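PDB 7CDH: isoaspartyl dipeptidase from Fervidobacterium islandicum, which probably hydrolyses isoaspartyl (beta-aspartyl) dipeptides, acting as a zinc-dependent metallopeptidase of the M38 amidohydrolase family in protein repair. Local coordinates for residues L97-I102 against G128-P133; S105-Y110 against V135-S140; N122-T127 against K150-G155; D144-D149 against G183-K188; A189-F194 against R337-N342. All coordinates share one frame; numbering follows the deposited sequence.

Interaction 1. Residues L97-I102 against G128-P133; sequences LGTDGI and GSYRVP
Thr99 lies across one face of the Tyr130 ring: its backbone N sits 3.4 Å above the ring plane, over the centre. Its OG1 also stands over a face of that ring, 3.3 Å from Tyr130 CE2, and makes its own hydrogen bond to Glu70. Beside the ring, Tyr130 N gives a weak but nearly straight bond to Gly98 O. Ser129 CB packs 3.7 Å from Leu97 CB. The two segments belong to loops that follow the neighbouring parallel strands 90-95 and 122-127, on the zinc-bearing side of the amidohydrolase TIM barrel, and the side chain of Tyr130 comes within about 3 Å of a zinc ion. Two waters fill in the polar contacts. One accepts from Leu97 N and lies 2.8 Å from Gly128 O; the other links Ser129 OG, at 2.6 Å, with Thr99 O and Arg131 N. With chi1 of 68°, Ser129 OG falls between the backbone N and the carbonyl carbon, where this second water meets it. Further out, an Asx turn shapes the first loop, Asp100 OD1 accepting from Ile102 N at 2.8 Å. Tyr130 also meets the ring of the zinc ligand His195, and Arg131 forms a salt bridge with Asp178 of a neighbouring subunit.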
# COMPACT_ATOMS: atom_id res chain seq x y z
N LEU A 97 14.81 -1.00 -21.74
CA LEU A 97 15.79 -0.68 -20.68
C LEU A 97 16.76 -1.84 -20.48
O LEU A 97 16.44 -2.98 -20.84
CB LEU A 97 15.07 -0.42 -19.36
CG LEU A 97 13.96 0.62 -19.41
CD1 LEU A 97 13.34 0.78 -18.04
CD2 LEU A 97 14.52 1.94 -19.91
N GLY A 98 17.89 -1.56 -19.84
CA GLY A 98 18.98 -2.53 -19.65
C GLY A 98 19.32 -2.70 -18.19
O GLY A 98 18.44 -2.82 -17.38
N THR A 99 20.60 -2.76 -17.87
CA THR A 99 21.08 -2.98 -16.48
C THR A 99 20.37 -2.05 -15.51
O THR A 99 19.92 -2.55 -14.48
CB THR A 99 22.59 -2.79 -16.40
OG1 THR A 99 23.09 -3.51 -17.52
CG2 THR A 99 23.14 -3.31 -15.10
N ASP A 100 20.26 -0.77 -15.84
CA ASP A 100 19.74 0.27 -14.92
C ASP A 100 18.22 0.43 -15.12
O ASP A 100 17.81 1.17 -16.07
CB ASP A 100 20.51 1.58 -15.08
CG ASP A 100 20.08 2.67 -14.11
OD1 ASP A 100 19.22 2.39 -13.26
OD2 ASP A 100 20.66 3.76 -14.17
N GLY A 101 17.44 -0.16 -14.21
CA GLY A 101 15.98 0.05 -14.07
C GLY A 101 15.62 1.03 -12.97
O GLY A 101 14.43 1.09 -12.69
N ILE A 102 16.59 1.75 -12.38
CA ILE A 102 16.40 2.70 -11.23
C ILE A 102 16.35 4.12 -11.78
O ILE A 102 15.39 4.84 -11.45
CB ILE A 102 17.53 2.62 -10.19
CG1 ILE A 102 17.75 1.20 -9.66
CG2 ILE A 102 17.27 3.58 -9.04
CD1 ILE A 102 16.60 0.69 -8.85
N GLY A 128 9.43 -3.78 -18.34
CA GLY A 128 10.54 -4.45 -17.62
C GLY A 128 11.89 -3.88 -17.96
O GLY A 128 11.96 -2.83 -18.63
N SER A 129 12.94 -4.59 -17.53
CA SER A 129 14.39 -4.27 -17.69
C SER A 129 15.14 -5.57 -17.36
O SER A 129 14.47 -6.63 -17.27
CB SER A 129 14.81 -3.11 -16.77
OG SER A 129 14.78 -3.47 -15.37
N TYR A 130 16.46 -5.50 -17.13
CA TYR A 130 17.28 -6.67 -16.80
C TYR A 130 16.68 -7.40 -15.60
O TYR A 130 16.61 -8.61 -15.61
CB TYR A 130 18.71 -6.31 -16.41
CG TYR A 130 19.75 -6.29 -17.51
CD1 TYR A 130 19.46 -5.92 -18.82
CD2 TYR A 130 21.07 -6.59 -17.20
CE1 TYR A 130 20.45 -5.87 -19.80
CE2 TYR A 130 22.06 -6.57 -18.17
CZ TYR A 130 21.76 -6.19 -19.47
OH TYR A 130 22.78 -6.16 -20.38
N ARG A 131 16.31 -6.65 -14.57
CA ARG A 131 16.06 -7.22 -13.24
C ARG A 131 14.72 -7.96 -13.21
O ARG A 131 13.75 -7.47 -13.75
CB ARG A 131 16.04 -6.13 -12.18
CG ARG A 131 15.78 -6.67 -10.79
CD ARG A 131 16.18 -5.62 -9.80
NE ARG A 131 16.04 -6.11 -8.45
CZ ARG A 131 14.91 -6.16 -7.77
NH1 ARG A 131 13.78 -5.74 -8.31
NH2 ARG A 131 14.95 -6.65 -6.54
N VAL A 132 14.72 -9.10 -12.55
CA VAL A 132 13.50 -9.83 -12.12
C VAL A 132 13.37 -9.61 -10.61
O VAL A 132 14.37 -9.77 -9.91
CB VAL A 132 13.66 -11.32 -12.49
CG1 VAL A 132 12.65 -12.18 -11.78
CG2 VAL A 132 13.61 -11.50 -14.00
N PRO A 133 12.20 -9.21 -10.05
CA PRO A 133 10.94 -8.99 -10.77
C PRO A 133 10.93 -7.69 -11.57
O PRO A 133 11.52 -6.70 -11.15
CB PRO A 133 9.89 -8.85 -9.63
CG PRO A 133 10.63 -8.29 -8.47
CD PRO A 133 12.05 -8.84 -8.62
O HOH W 1 12.12 -2.12 -21.31
O HOH W 2 17.19 -3.54 -14.48

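Interaction 2. Residues S105-Y110 against V135-S140; sequences SLENLY and VTFTGS
Leu106 begins its contact with Phe137 at CB, which rests over the face of the aromatic ring as a CH-pi donor, 3.8 Å from the ring centroid and 17° off the normal, displaced somewhat toward the rim. Its CG is turned beside the backbone N and anti to the carbonyl carbon (chi1 -76°), which sets it 3.9 Å from Val135 CG2. From there the chain divides. CD1 runs on over the loop backbone, 3.4 Å from Thr136 C, and also touches Val135 CG2, the two side chains crossing obliquely. CD2 packs on Leu97, in the loop after strand 90-95, and on Gly128, earlier in the loop that carries Val135. This is the start of helix 106-118, one of the helices that alternate with the strands of the TIM barrel, pressed against the loop that leads from strand 122-127 to helix 141-147. The Phe137 ring also touches the helix backbone, CE2 lying 3.4 Å from Leu106 O, and the next turn at Tyr110 CB, 4.0 Å from the same CE2. Ser105 caps the helix, its OG accepting from Asn108 N at 3.0 Å. On the loop side, Thr136 OG1 accepts from Gly139 N in an ST motif, while Asp144 takes the N-H of Phe137 and so ties the aromatic residue to the following helix. A water donates to both Glu107 OE2 and Thr136 O, each at 2.8 Å. The same carboxylate oxygen, Glu107 OE2, is in a salt bridge with Arg143 of a neighbouring subunit.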
# COMPACT_ATOMS: atom_id res chain seq x y z
N SER A 105 13.68 5.33 -16.40
CA SER A 105 12.25 5.09 -16.13
C SER A 105 11.55 4.56 -17.39
O SER A 105 11.92 4.93 -18.53
CB SER A 105 11.64 6.38 -15.61
OG SER A 105 10.93 7.09 -16.59
N LEU A 106 10.53 3.74 -17.19
CA LEU A 106 9.68 3.25 -18.29
C LEU A 106 8.95 4.43 -18.93
O LEU A 106 8.75 4.41 -20.16
CB LEU A 106 8.71 2.21 -17.73
CG LEU A 106 9.35 0.85 -17.45
CD1 LEU A 106 8.32 -0.08 -16.83
CD2 LEU A 106 9.91 0.24 -18.73
N GLU A 107 8.57 5.44 -18.16
CA GLU A 107 7.68 6.52 -18.66
C GLU A 107 8.52 7.38 -19.62
O GLU A 107 7.99 7.87 -20.64
CB GLU A 107 7.09 7.35 -17.52
CG GLU A 107 6.15 6.58 -16.61
CD GLU A 107 6.80 5.69 -15.55
OE1 GLU A 107 8.08 5.65 -15.45
OE2 GLU A 107 6.03 4.99 -14.85
N ASN A 108 9.80 7.52 -19.31
CA ASN A 108 10.77 8.20 -20.21
C ASN A 108 10.94 7.37 -21.50
O ASN A 108 11.06 8.00 -22.56
CB ASN A 108 12.08 8.41 -19.47
CG ASN A 108 13.14 9.13 -20.25
OD1 ASN A 108 14.27 8.61 -20.36
ND2 ASN A 108 12.83 10.33 -20.71
N LEU A 109 10.98 6.04 -21.40
CA LEU A 109 11.13 5.14 -22.56
C LEU A 109 9.96 5.35 -23.51
O LEU A 109 10.17 5.41 -24.72
CB LEU A 109 11.19 3.71 -22.06
CG LEU A 109 11.19 2.67 -23.18
CD1 LEU A 109 12.46 2.81 -23.99
CD2 LEU A 109 11.05 1.27 -22.63
N TYR A 110 8.76 5.44 -22.95
CA TYR A 110 7.50 5.66 -23.69
C TYR A 110 7.57 7.04 -24.36
O TYR A 110 7.22 7.17 -25.55
CB TYR A 110 6.34 5.55 -22.69
CG TYR A 110 4.99 5.85 -23.27
CD1 TYR A 110 4.28 4.86 -23.90
CD2 TYR A 110 4.40 7.10 -23.19
CE1 TYR A 110 3.04 5.09 -24.47
CE2 TYR A 110 3.15 7.35 -23.74
CZ TYR A 110 2.47 6.34 -24.40
OH TYR A 110 1.24 6.47 -24.97
N VAL A 135 10.28 -4.14 -13.58
CA VAL A 135 9.64 -2.80 -13.42
C VAL A 135 8.45 -2.79 -14.38
O VAL A 135 8.54 -3.44 -15.43
CB VAL A 135 10.61 -1.65 -13.77
CG1 VAL A 135 11.70 -1.49 -12.75
CG2 VAL A 135 11.20 -1.79 -15.20
N THR A 136 7.40 -2.05 -14.05
CA THR A 136 6.15 -2.03 -14.83
C THR A 136 5.64 -0.59 -14.81
O THR A 136 6.12 0.15 -13.97
CB THR A 136 5.15 -3.07 -14.32
OG1 THR A 136 4.63 -2.63 -13.07
CG2 THR A 136 5.77 -4.44 -14.13
N PHE A 137 4.80 -0.22 -15.77
CA PHE A 137 4.08 1.06 -15.80
C PHE A 137 2.92 1.06 -14.80
O PHE A 137 2.64 2.11 -14.28
CB PHE A 137 3.47 1.28 -17.18
CG PHE A 137 4.46 1.55 -18.28
CD1 PHE A 137 4.99 0.52 -19.04
CD2 PHE A 137 4.84 2.85 -18.57
CE1 PHE A 137 5.87 0.78 -20.08
CE2 PHE A 137 5.70 3.10 -19.62
CZ PHE A 137 6.21 2.08 -20.40
N THR A 138 2.26 -0.08 -14.60
CA THR A 138 0.91 -0.22 -13.98
C THR A 138 0.90 -1.27 -12.87
O THR A 138 -0.17 -1.58 -12.40
CB THR A 138 -0.14 -0.64 -15.02
OG1 THR A 138 0.24 -1.99 -15.32
CG2 THR A 138 -0.21 0.21 -16.27
N GLY A 139 2.02 -1.89 -12.52
CA GLY A 139 2.04 -2.90 -11.44
C GLY A 139 2.01 -4.33 -11.93
O GLY A 139 2.27 -5.25 -11.09
N SER A 140 1.70 -4.59 -13.20
CA SER A 140 1.86 -5.96 -13.75
C SER A 140 2.25 -5.87 -15.22
O SER A 140 1.75 -4.97 -15.93
CB SER A 140 0.63 -6.84 -13.51
OG SER A 140 -0.46 -6.58 -14.40
O HOH W 3 7.31 2.67 -13.82

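Interaction 3. Residues N122-T127 against K150-G155; sequences NTFIYT and KVIGVG
Strands 122-127 and 151-159 are adjacent parallel strands of the TIM barrel, joined through helix 141-147 as a beta-alpha-beta unit, and Ile125 and Val151 form the first parallel bridge. Ile125 N donates to Lys150 O at 2.9 Å, and Ile125 O accepts from Ile152 N at 2.9 Å. A beta bulge then moves the register by one residue, and Thr127 takes over opposite Val154: its N donates to Gly153 O, its O accepts from Gly155 N at 3.1 Å. Ile125, Thr127, Val151 and Val154 send their side chains to the same face, where helix 106-118 covers Ile125 and Thr127. Just before the second strand, Lys150 bends at its last torsion (chi4 -66°), bringing NZ back onto Thr123, 2.9 Å from OG1 and 3.1 Å from O of that residue; Glu117 forms a salt bridge with the same ammonium group, and Thr123 OG1 is also hydrogen-bonded to Ala113 O of helix 106-118. An alanine in place of Lys150 would probably leave the Glu117 carboxylate without its positive mate and Thr123 O without this donor. Ile152 CG1 packs 3.8 Å from Phe124 CB, while Ile152 CD1 stands 3.7 Å above the Tyr126 ring plane, displaced toward the rim, in a CH-pi contact.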
# COMPACT_ATOMS: atom_id res chain seq x y z
N ASN A 122 9.01 4.71 -36.57
CA ASN A 122 8.01 3.74 -36.06
C ASN A 122 8.66 3.10 -34.85
O ASN A 122 9.87 2.70 -34.99
CB ASN A 122 7.69 2.61 -37.05
CG ASN A 122 7.33 3.12 -38.43
OD1 ASN A 122 6.15 3.39 -38.70
ND2 ASN A 122 8.32 3.25 -39.28
N THR A 123 7.96 3.08 -33.71
CA THR A 123 8.57 2.70 -32.41
C THR A 123 7.65 1.78 -31.64
O THR A 123 6.42 2.00 -31.66
CB THR A 123 8.82 3.94 -31.54
OG1 THR A 123 7.55 4.55 -31.28
CG2 THR A 123 9.72 4.91 -32.24
N PHE A 124 8.25 0.84 -30.92
CA PHE A 124 7.57 -0.04 -29.95
C PHE A 124 8.52 -0.16 -28.78
O PHE A 124 9.72 0.12 -28.92
CB PHE A 124 7.21 -1.40 -30.56
CG PHE A 124 6.46 -1.27 -31.86
CD1 PHE A 124 7.14 -1.11 -33.05
CD2 PHE A 124 5.08 -1.20 -31.88
CE1 PHE A 124 6.45 -0.86 -34.23
CE2 PHE A 124 4.39 -1.05 -33.07
CZ PHE A 124 5.08 -0.86 -34.24
N ILE A 125 7.99 -0.56 -27.64
CA ILE A 125 8.85 -0.68 -26.44
C ILE A 125 8.54 -2.01 -25.79
O ILE A 125 7.47 -2.55 -26.01
CB ILE A 125 8.63 0.54 -25.51
CG1 ILE A 125 7.23 0.57 -24.91
CG2 ILE A 125 8.92 1.83 -26.27
CD1 ILE A 125 7.09 1.56 -23.80
N TYR A 126 9.48 -2.49 -25.00
CA TYR A 126 9.26 -3.47 -23.93
C TYR A 126 8.94 -2.73 -22.63
O TYR A 126 9.38 -1.61 -22.43
CB TYR A 126 10.54 -4.28 -23.74
CG TYR A 126 10.97 -5.10 -24.92
CD1 TYR A 126 10.50 -6.38 -25.09
CD2 TYR A 126 11.92 -4.65 -25.82
CE1 TYR A 126 10.94 -7.18 -26.13
CE2 TYR A 126 12.37 -5.43 -26.86
CZ TYR A 126 11.89 -6.71 -27.01
OH TYR A 126 12.31 -7.52 -28.00
N THR A 127 8.24 -3.42 -21.75
CA THR A 127 8.16 -3.12 -20.31
C THR A 127 9.24 -3.94 -19.64
O THR A 127 9.92 -4.69 -20.35
CB THR A 127 6.77 -3.37 -19.74
OG1 THR A 127 6.96 -2.97 -18.40
CG2 THR A 127 6.28 -4.80 -19.81
N LYS A 150 2.12 0.75 -27.33
CA LYS A 150 3.48 0.48 -27.84
C LYS A 150 4.14 -0.71 -27.12
O LYS A 150 5.16 -1.18 -27.64
CB LYS A 150 4.35 1.73 -27.71
CG LYS A 150 4.08 2.79 -28.77
CD LYS A 150 5.15 3.85 -28.84
CE LYS A 150 4.77 4.99 -29.75
NZ LYS A 150 4.69 4.54 -31.16
N VAL A 151 3.68 -1.14 -25.94
CA VAL A 151 4.37 -2.26 -25.22
C VAL A 151 4.14 -3.57 -26.00
O VAL A 151 2.96 -3.94 -26.22
CB VAL A 151 3.87 -2.35 -23.77
CG1 VAL A 151 4.38 -3.59 -23.07
CG2 VAL A 151 4.25 -1.11 -22.98
N ILE A 152 5.21 -4.23 -26.48
CA ILE A 152 5.07 -5.46 -27.32
C ILE A 152 5.65 -6.67 -26.59
O ILE A 152 5.67 -7.76 -27.18
CB ILE A 152 5.66 -5.29 -28.74
CG1 ILE A 152 7.09 -4.75 -28.77
CG2 ILE A 152 4.73 -4.40 -29.55
CD1 ILE A 152 8.03 -5.41 -27.80
N GLY A 153 6.05 -6.52 -25.34
CA GLY A 153 6.76 -7.58 -24.61
C GLY A 153 7.44 -7.08 -23.36
O GLY A 153 7.22 -5.93 -22.98
N VAL A 154 8.18 -7.96 -22.72
CA VAL A 154 9.00 -7.67 -21.53
C VAL A 154 10.44 -7.98 -21.90
O VAL A 154 10.66 -8.91 -22.66
CB VAL A 154 8.56 -8.49 -20.31
CG1 VAL A 154 8.77 -9.98 -20.56
CG2 VAL A 154 9.28 -8.03 -19.04
N GLY A 155 11.36 -7.16 -21.43
CA GLY A 155 12.77 -7.24 -21.83
C GLY A 155 13.52 -6.00 -21.40
O GLY A 155 12.89 -5.02 -21.03

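Interaction 4. Residues D144-D149 against G183-K188; sequences DIVLID and GMISGK
Lys188 reaches Ile145 by way of a chi1 of -59°, which sets CG beside the backbone N, and a chi3 of -140°, which swings CE toward the end of helix 141-147; the nearly extended chi4 then carries NZ onward to the carbonyls there. Both segments are helix ends of the TIM barrel, helix 141-147 and helix 169-186, each just before it turns into the next strand. The ammonium group gathers carbonyl oxygens: Ile145 O at 2.7 Å, met in its plane on a lone pair, then Ile148 O at 2.8 Å and Asp149 O at 3.0 Å, both approached from above their carbonyl planes. Val151 O is a further acceptor, so NZ has four backbone oxygens around it. Its positive charge probably also offsets the negative end of the helix dipole. Asp149 OD1 stays 5.2 Å from Lys188 NZ and pairs instead with Lys114 of a neighbouring subunit. Between the helices, Ile145 CD1 lies against the backbone of Gly183, and Ser186 CB packs 3.7 Å from Ile145 O. Gly187 has positive phi as the second helix ends, and Lys188 N returns to Gly183 O at 2.9 Å. Farther along, Val146 CG2 meets Ile185 CG2 at 3.9 Å.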
# COMPACT_ATOMS: atom_id res chain seq x y z
N ASP A 144 0.41 -3.89 -18.46
CA ASP A 144 1.25 -3.01 -19.32
C ASP A 144 0.96 -3.30 -20.80
O ASP A 144 0.63 -2.36 -21.54
CB ASP A 144 2.73 -3.15 -19.00
CG ASP A 144 3.17 -2.51 -17.69
OD1 ASP A 144 2.30 -1.96 -16.97
OD2 ASP A 144 4.42 -2.57 -17.42
N ILE A 145 1.02 -4.56 -21.19
CA ILE A 145 0.85 -4.94 -22.62
C ILE A 145 -0.62 -4.79 -23.01
O ILE A 145 -0.89 -4.45 -24.12
CB ILE A 145 1.43 -6.33 -22.90
CG1 ILE A 145 1.50 -6.61 -24.40
CG2 ILE A 145 0.67 -7.40 -22.13
CD1 ILE A 145 2.38 -7.81 -24.79
N VAL A 146 -1.58 -4.94 -22.11
CA VAL A 146 -3.00 -4.81 -22.52
C VAL A 146 -3.30 -3.31 -22.68
O VAL A 146 -3.81 -2.94 -23.74
CB VAL A 146 -3.94 -5.58 -21.57
CG1 VAL A 146 -5.42 -5.33 -21.80
CG2 VAL A 146 -3.68 -7.07 -21.66
N LEU A 147 -2.83 -2.45 -21.77
CA LEU A 147 -3.31 -1.04 -21.68
C LEU A 147 -2.48 -0.05 -22.52
O LEU A 147 -3.01 1.02 -22.84
CB LEU A 147 -3.30 -0.59 -20.21
CG LEU A 147 -4.29 -1.30 -19.29
CD1 LEU A 147 -4.28 -0.60 -17.94
CD2 LEU A 147 -5.69 -1.32 -19.86
N ILE A 148 -1.22 -0.32 -22.78
CA ILE A 148 -0.26 0.60 -23.47
C ILE A 148 0.05 0.10 -24.89
O ILE A 148 0.79 -0.88 -25.03
CB ILE A 148 1.00 0.70 -22.61
CG1 ILE A 148 0.66 1.20 -21.21
CG2 ILE A 148 2.02 1.57 -23.29
CD1 ILE A 148 1.74 0.92 -20.23
N ASP A 149 -0.48 0.77 -25.90
CA ASP A 149 -0.34 0.40 -27.33
C ASP A 149 1.10 -0.05 -27.63
O ASP A 149 1.26 -1.17 -28.08
CB ASP A 149 -0.93 1.49 -28.24
CG ASP A 149 -2.39 1.21 -28.62
OD1 ASP A 149 -2.72 0.01 -28.81
OD2 ASP A 149 -3.21 2.17 -28.72
N GLY A 183 -0.45 -10.68 -24.35
CA GLY A 183 -0.36 -10.67 -25.82
C GLY A 183 -1.65 -11.12 -26.49
O GLY A 183 -2.10 -10.43 -27.44
N MET A 184 -2.23 -12.22 -26.02
CA MET A 184 -3.45 -12.79 -26.63
C MET A 184 -4.63 -11.81 -26.45
O MET A 184 -5.39 -11.60 -27.41
CB MET A 184 -3.80 -14.14 -26.00
CG MET A 184 -2.74 -15.21 -26.21
SD MET A 184 -3.03 -16.77 -25.36
CE MET A 184 -4.50 -17.34 -26.22
N ILE A 185 -4.80 -11.23 -25.27
CA ILE A 185 -5.93 -10.32 -24.97
C ILE A 185 -5.81 -9.07 -25.86
O ILE A 185 -6.85 -8.53 -26.30
CB ILE A 185 -5.89 -9.98 -23.46
CG1 ILE A 185 -6.19 -11.22 -22.60
CG2 ILE A 185 -6.83 -8.83 -23.11
CD1 ILE A 185 -5.88 -11.03 -21.10
N SER A 186 -4.60 -8.61 -26.11
CA SER A 186 -4.30 -7.30 -26.72
C SER A 186 -4.05 -7.44 -28.23
O SER A 186 -3.88 -6.42 -28.93
CB SER A 186 -3.13 -6.67 -25.99
OG SER A 186 -1.92 -7.33 -26.31
N GLY A 187 -4.01 -8.67 -28.74
CA GLY A 187 -3.76 -8.91 -30.17
C GLY A 187 -2.33 -8.58 -30.55
O GLY A 187 -2.09 -8.38 -31.71
N LYS A 188 -1.40 -8.56 -29.60
CA LYS A 188 0.05 -8.35 -29.85
C LYS A 188 0.84 -9.66 -29.68
O LYS A 188 0.29 -10.62 -29.14
CB LYS A 188 0.54 -7.30 -28.86
CG LYS A 188 -0.18 -5.98 -28.97
CD LYS A 188 0.50 -4.94 -28.15
CE LYS A 188 -0.43 -4.00 -27.42
NZ LYS A 188 0.33 -3.37 -26.32

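Interaction 5. Residues A189-F194 against R337-N342; sequences AGIVNF and RVFKLN. With GOL (glycerol), chain B.
Ala189 and Phe339 are bridged by a glycerol, probably from the crystallisation liquor, whose O3 takes a weak bond from Ala189 N at 3.3 Å and donates to Phe339 O at 2.6 Å. The direct contacts across the two segments are otherwise van der Waals in kind. Ile191, at the start of barrel strand 191-196, shares them with Ala189. With chi2 at -44°, Ile191 CD1 comes to 3.4 Å from Val338 O, and it also lies 4.0 Å from Val338 CG1. One bond back, Ile191 CG1 lies 4.0 Å from Phe339 CE1, the two side chains crossing at about a right angle. An alanine at Ile191 would lose the contacting atoms CG1 and CD1 and would probably open a gap beside Val338 and the Phe339 ring. Ala189 CB touches Val338 O at 3.5 Å and Lys340 CG at 3.8 Å. Helix 333-339 closes here with a Schellman motif, Lys340 adopting positive phi, and the chain then turns past the glycerol. Tyr126 of a nearby barrel strand touches both Ile191 and Phe339. The direct contacts are thus apolar groups set against one another and against a carbonyl oxygen, and the polar bridge through glycerol is likely to be incidental to the crystal.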
# COMPACT_ATOMS: atom_id res chain seq x y z
N ALA A 189 2.11 -9.69 -30.07
CA ALA A 189 2.93 -10.93 -30.12
C ALA A 189 3.26 -11.44 -28.71
O ALA A 189 3.31 -12.65 -28.55
CB ALA A 189 4.20 -10.68 -30.91
N GLY A 190 3.56 -10.56 -27.76
CA GLY A 190 3.93 -10.94 -26.40
C GLY A 190 5.32 -11.55 -26.34
O GLY A 190 5.41 -12.73 -26.04
N ILE A 191 6.36 -10.77 -26.61
CA ILE A 191 7.75 -11.28 -26.70
C ILE A 191 8.39 -11.17 -25.32
O ILE A 191 8.15 -10.19 -24.62
CB ILE A 191 8.53 -10.49 -27.77
CG1 ILE A 191 7.88 -10.63 -29.16
CG2 ILE A 191 9.99 -10.89 -27.78
CD1 ILE A 191 7.46 -12.06 -29.51
N VAL A 192 9.10 -12.20 -24.88
CA VAL A 192 10.10 -12.08 -23.80
C VAL A 192 11.45 -12.01 -24.50
O VAL A 192 11.77 -12.95 -25.19
CB VAL A 192 10.03 -13.25 -22.80
CG1 VAL A 192 11.03 -13.09 -21.66
CG2 VAL A 192 8.62 -13.42 -22.27
N ASN A 193 12.18 -10.91 -24.34
CA ASN A 193 13.55 -10.71 -24.85
C ASN A 193 14.50 -11.04 -23.69
O ASN A 193 14.40 -10.39 -22.62
CB ASN A 193 13.70 -9.31 -25.44
CG ASN A 193 15.09 -8.99 -25.94
OD1 ASN A 193 15.60 -7.90 -25.69
ND2 ASN A 193 15.68 -9.87 -26.71
N PHE A 194 15.35 -12.05 -23.87
CA PHE A 194 16.35 -12.47 -22.87
C PHE A 194 17.68 -11.87 -23.27
O PHE A 194 18.13 -12.14 -24.39
CB PHE A 194 16.46 -13.99 -22.80
CG PHE A 194 15.22 -14.65 -22.28
CD1 PHE A 194 14.93 -14.65 -20.93
CD2 PHE A 194 14.31 -15.22 -23.15
CE1 PHE A 194 13.77 -15.24 -20.46
CE2 PHE A 194 13.14 -15.80 -22.68
CZ PHE A 194 12.88 -15.81 -21.33
N ARG A 337 8.19 -10.78 -38.42
CA ARG A 337 7.41 -12.00 -38.05
C ARG A 337 7.41 -12.09 -36.53
O ARG A 337 6.34 -12.29 -35.98
CB ARG A 337 7.94 -13.27 -38.72
CG ARG A 337 7.32 -14.59 -38.27
CD ARG A 337 8.34 -15.66 -37.86
NE ARG A 337 9.39 -15.69 -38.83
CZ ARG A 337 10.69 -15.65 -38.59
NH1 ARG A 337 11.17 -15.71 -37.37
NH2 ARG A 337 11.51 -15.61 -39.61
N VAL A 338 8.55 -11.86 -35.89
CA VAL A 338 8.68 -11.98 -34.41
C VAL A 338 7.67 -11.05 -33.73
O VAL A 338 6.96 -11.53 -32.86
CB VAL A 338 10.12 -11.74 -33.94
CG1 VAL A 338 10.19 -11.69 -32.43
CG2 VAL A 338 11.07 -12.82 -34.43
N PHE A 339 7.54 -9.79 -34.17
CA PHE A 339 6.75 -8.72 -33.50
C PHE A 339 5.36 -8.58 -34.11
O PHE A 339 4.63 -7.74 -33.59
CB PHE A 339 7.50 -7.38 -33.58
CG PHE A 339 8.76 -7.41 -32.76
CD1 PHE A 339 8.69 -7.43 -31.38
CD2 PHE A 339 9.99 -7.53 -33.37
CE1 PHE A 339 9.84 -7.51 -30.62
CE2 PHE A 339 11.14 -7.61 -32.61
CZ PHE A 339 11.06 -7.62 -31.24
N LYS A 340 5.00 -9.40 -35.11
CA LYS A 340 3.71 -9.36 -35.85
C LYS A 340 3.46 -7.95 -36.40
O LYS A 340 2.39 -7.38 -36.11
CB LYS A 340 2.54 -9.81 -34.98
CG LYS A 340 2.71 -11.17 -34.32
CD LYS A 340 1.95 -12.29 -34.98
CE LYS A 340 2.04 -13.61 -34.23
NZ LYS A 340 1.62 -13.46 -32.81
N LEU A 341 4.43 -7.39 -37.14
CA LEU A 341 4.29 -6.05 -37.74
C LEU A 341 3.96 -6.17 -39.23
O LEU A 341 4.52 -7.04 -39.90
CB LEU A 341 5.60 -5.28 -37.54
CG LEU A 341 6.08 -5.19 -36.11
CD1 LEU A 341 7.41 -4.46 -36.04
CD2 LEU A 341 5.04 -4.51 -35.22
N ASN A 342 3.17 -5.24 -39.75
CA ASN A 342 2.94 -5.08 -41.20
C ASN A 342 4.09 -4.24 -41.76
O ASN A 342 3.83 -3.23 -42.41
CB ASN A 342 1.48 -4.70 -41.45
CG ASN A 342 0.62 -5.91 -41.19
OD1 ASN A 342 -0.15 -5.94 -40.22
ND2 ASN A 342 0.83 -6.98 -41.95
C1 GOL B . 2.14 -4.19 -32.34
O1 GOL B . 1.49 -3.23 -31.50
C2 GOL B . 1.20 -5.31 -32.74
O2 GOL B . 0.67 -4.99 -34.02
C3 GOL B . 1.82 -6.71 -32.80
O3 GOL B . 2.84 -6.96 -31.82

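Interactions 1 and 2 are neighbours that share the loop after strand 122-127, with Leu97 CD1 3.5 Å from Leu106 CD2. The strands of interaction 3 lie under interaction 2: Phe137 CZ packs 3.6 Å from Ile125 CD1. Asp144 connects interaction 4 to interaction 2 through Phe137 N and to interaction 3 through Thr127 OG1. Lys188 NZ meets Val151 O at 2.7 Å, tying interaction 4 to interaction 3, while Val154 N to Ile191 O at 2.9 Å carries the sheet into interaction 5. Interaction 1 is nearest the zinc site, the side chain of Tyr130 about 3 Å from a zinc ion; those of Tyr126, Phe339 and Leu106 stand about 9, 12 and 13 Å away.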